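PDB 4FPW: CalU16 from Micromonospora echinospora, which probably protects its producer from an enediyne antibiotic as a self-sacrifice resistance protein of the AHA1 family. Local coordinates for residues M120-E123 / V124-W128. Numbering follows the deposited sequence.
Sequences MLVE and VGVGW
M120 and V124 meet one turn apart in helix 118-138, M120 CG lying 4.2 Å from V124 CG2, with the two side chains crossing at a slant. M120 is selenomethionine; its CG stands anti to the backbone N (chi1 -161°) and the chain runs on fully extended, a long, flexible apolar arm suited to its buried place beside T115 and S94 of the sheet. V124 CB rests 3.3 Å from M120 O. L121 CB leaves away from the following turn, and its buried side chain packs on R21 and I23 of strand 20-29 and on V177 of helix 161-177, a largely apolar interface that branched leucine fills well. L121 O takes G125 N at 3.1 Å, almost straight, and V124 N at 3.2 Å, from above the carbonyl plane; V124 N is shared with M120 O, to which its bond is weak. V122 repeats the apolar spacing on the partly exposed side, its CG1 4.2 Å from V126 CG2, and V122 O accepts a nearly linear bond from V126 N at 3.0 Å. V126 in turn touches R169 and W173 of helix 161-177. OE1 of exposed E123 forms a salt bridge with K91 NZ, a charged end suited to the solvent side of the helix. G127 N meets E123 O at 3.2 Å, tilted out of the carbonyl plane; lacking a side chain, G127 sets no carbon in the tight space beside E123 O, nor G125 any close to V122 O. Further along, V124 CG1 lies in plane at the edge of the W128 ring, whose NE1 is hydrogen-bonded to H113 ND1. The i to i+4 bonds are those of an alpha-helix, and the contrast between buried M120 and L121 and exposed E123 makes it amphipathic, here the long helix laid against the antiparallel sheet in the helix-grip fold of the Bet v 1-like family.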
HETATM    1  N   MSE A 120      13.897  -4.375   1.045  1.00 47.19           N
HETATM    2  CA  MSE A 120      12.551  -3.953   1.404  1.00 45.59           C
HETATM    3  C   MSE A 120      11.610  -3.685   0.212  1.00 46.82           C
HETATM    4  O   MSE A 120      10.397  -3.526   0.412  1.00 48.74           O
HETATM    5  CB  MSE A 120      12.648  -2.686   2.244  1.00 45.09           C
HETATM    6  CG  MSE A 120      11.426  -2.357   3.075  1.00 44.06           C
HETATM    7 SE   MSE A 120      11.762  -0.934   4.112  1.00 41.68          SE
HETATM    8  CE  MSE A 120      10.181  -0.737   4.940  1.00 40.76           C
ATOM      9  N   LEU A 121      12.124  -3.591  -1.017  1.00 47.50           N
ATOM     10  CA  LEU A 121      11.213  -3.373  -2.159  1.00 46.38           C
ATOM     11  C   LEU A 121      10.290  -4.572  -2.280  1.00 45.89           C
ATOM     12  O   LEU A 121       9.074  -4.457  -2.119  1.00 45.06           O
ATOM     13  CB  LEU A 121      11.957  -3.186  -3.486  1.00 46.60           C
ATOM     14  CG  LEU A 121      12.331  -1.784  -3.957  1.00 45.44           C
ATOM     15  CD1 LEU A 121      12.809  -1.874  -5.393  1.00 46.58           C
ATOM     16  CD2 LEU A 121      11.187  -0.810  -3.867  1.00 44.47           C
ATOM     17  N   VAL A 122      10.899  -5.726  -2.539  1.00 45.38           N
ATOM     18  CA  VAL A 122      10.185  -6.978  -2.667  1.00 45.07           C
ATOM     19  C   VAL A 122       9.195  -7.093  -1.510  1.00 46.99           C
ATOM     20  O   VAL A 122       7.975  -7.024  -1.733  1.00 47.06           O
ATOM     21  CB  VAL A 122      11.153  -8.175  -2.659  1.00 46.43           C
ATOM     22  CG1 VAL A 122      10.398  -9.481  -2.867  1.00 47.85           C
ATOM     23  CG2 VAL A 122      12.223  -8.008  -3.732  1.00 47.66           C
ATOM     24  N   GLU A 123       9.734  -7.191  -0.284  1.00 46.87           N
ATOM     25  CA  GLU A 123       8.968  -7.449   0.950  1.00 46.72           C
ATOM     26  C   GLU A 123       7.671  -6.674   1.093  1.00 45.43           C
ATOM     27  O   GLU A 123       6.704  -7.145   1.699  1.00 45.85           O
ATOM     28  CB  GLU A 123       9.832  -7.151   2.168  1.00 47.83           C
ATOM     29  CG  GLU A 123      10.904  -8.201   2.384  1.00 49.90           C
ATOM     30  CD  GLU A 123      11.890  -7.851   3.470  1.00 52.06           C
ATOM     31  OE1 GLU A 123      11.833  -6.721   4.018  1.00 53.74           O
ATOM     32  OE2 GLU A 123      12.727  -8.727   3.775  1.00 54.42           O
ATOM     33  N   VAL A 124       7.660  -5.485   0.525  1.00 43.90           N
ATOM     34  CA  VAL A 124       6.560  -4.568   0.676  1.00 43.06           C
ATOM     35  C   VAL A 124       5.549  -4.738  -0.477  1.00 42.60           C
ATOM     36  O   VAL A 124       4.337  -4.832  -0.242  1.00 43.22           O
ATOM     37  CB  VAL A 124       7.166  -3.164   0.821  1.00 44.50           C
ATOM     38  CG1 VAL A 124       6.345  -2.105   0.149  1.00 45.83           C
ATOM     39  CG2 VAL A 124       7.373  -2.844   2.297  1.00 45.63           C
ATOM     40  N   GLY A 125       6.050  -4.815  -1.709  1.00 41.13           N
ATOM     41  CA  GLY A 125       5.224  -5.166  -2.856  1.00 40.59           C
ATOM     42  C   GLY A 125       4.393  -6.396  -2.579  1.00 40.37           C
ATOM     43  O   GLY A 125       3.175  -6.379  -2.747  1.00 42.01           O
ATOM     44  N   VAL A 126       5.049  -7.457  -2.127  1.00 39.90           N
ATOM     45  CA  VAL A 126       4.357  -8.687  -1.785  1.00 40.19           C
ATOM     46  C   VAL A 126       3.392  -8.461  -0.621  1.00 40.12           C
ATOM     47  O   VAL A 126       2.260  -8.897  -0.670  1.00 41.20           O
ATOM     48  CB  VAL A 126       5.350  -9.819  -1.434  1.00 41.15           C
ATOM     49  CG1 VAL A 126       4.606 -11.066  -0.986  1.00 41.40           C
ATOM     50  CG2 VAL A 126       6.250 -10.146  -2.623  1.00 40.62           C
ATOM     51  N   GLY A 127       3.838  -7.749   0.410  1.00 40.42           N
ATOM     52  CA  GLY A 127       3.039  -7.521   1.595  1.00 39.09           C
ATOM     53  C   GLY A 127       1.780  -6.756   1.312  1.00 39.40           C
ATOM     54  O   GLY A 127       0.731  -7.045   1.888  1.00 40.19           O
ATOM     55  N   TRP A 128       1.863  -5.772   0.434  1.00 40.15           N
ATOM     56  CA  TRP A 128       0.648  -5.064   0.027  1.00 42.43           C
ATOM     57  C   TRP A 128      -0.261  -5.910  -0.841  1.00 43.18           C
ATOM     58  O   TRP A 128      -1.483  -5.814  -0.744  1.00 44.68           O
ATOM     59  CB  TRP A 128       0.969  -3.758  -0.687  1.00 42.13           C
ATOM     60  CG  TRP A 128       1.408  -2.744   0.274  1.00 42.86           C
ATOM     61  CD1 TRP A 128       2.666  -2.280   0.438  1.00 42.48           C
ATOM     62  CD2 TRP A 128       0.603  -2.098   1.267  1.00 43.37           C
ATOM     63  NE1 TRP A 128       2.699  -1.373   1.453  1.00 41.96           N
ATOM     64  CE2 TRP A 128       1.446  -1.232   1.979  1.00 42.82           C
ATOM     65  CE3 TRP A 128      -0.758  -2.143   1.598  1.00 44.24           C
ATOM     66  CZ2 TRP A 128       0.986  -0.412   3.020  1.00 42.77           C
ATOM     67  CZ3 TRP A 128      -1.220  -1.331   2.638  1.00 43.88           C
ATOM     68  CH2 TRP A 128      -0.345  -0.474   3.331  1.00 43.09           C
TER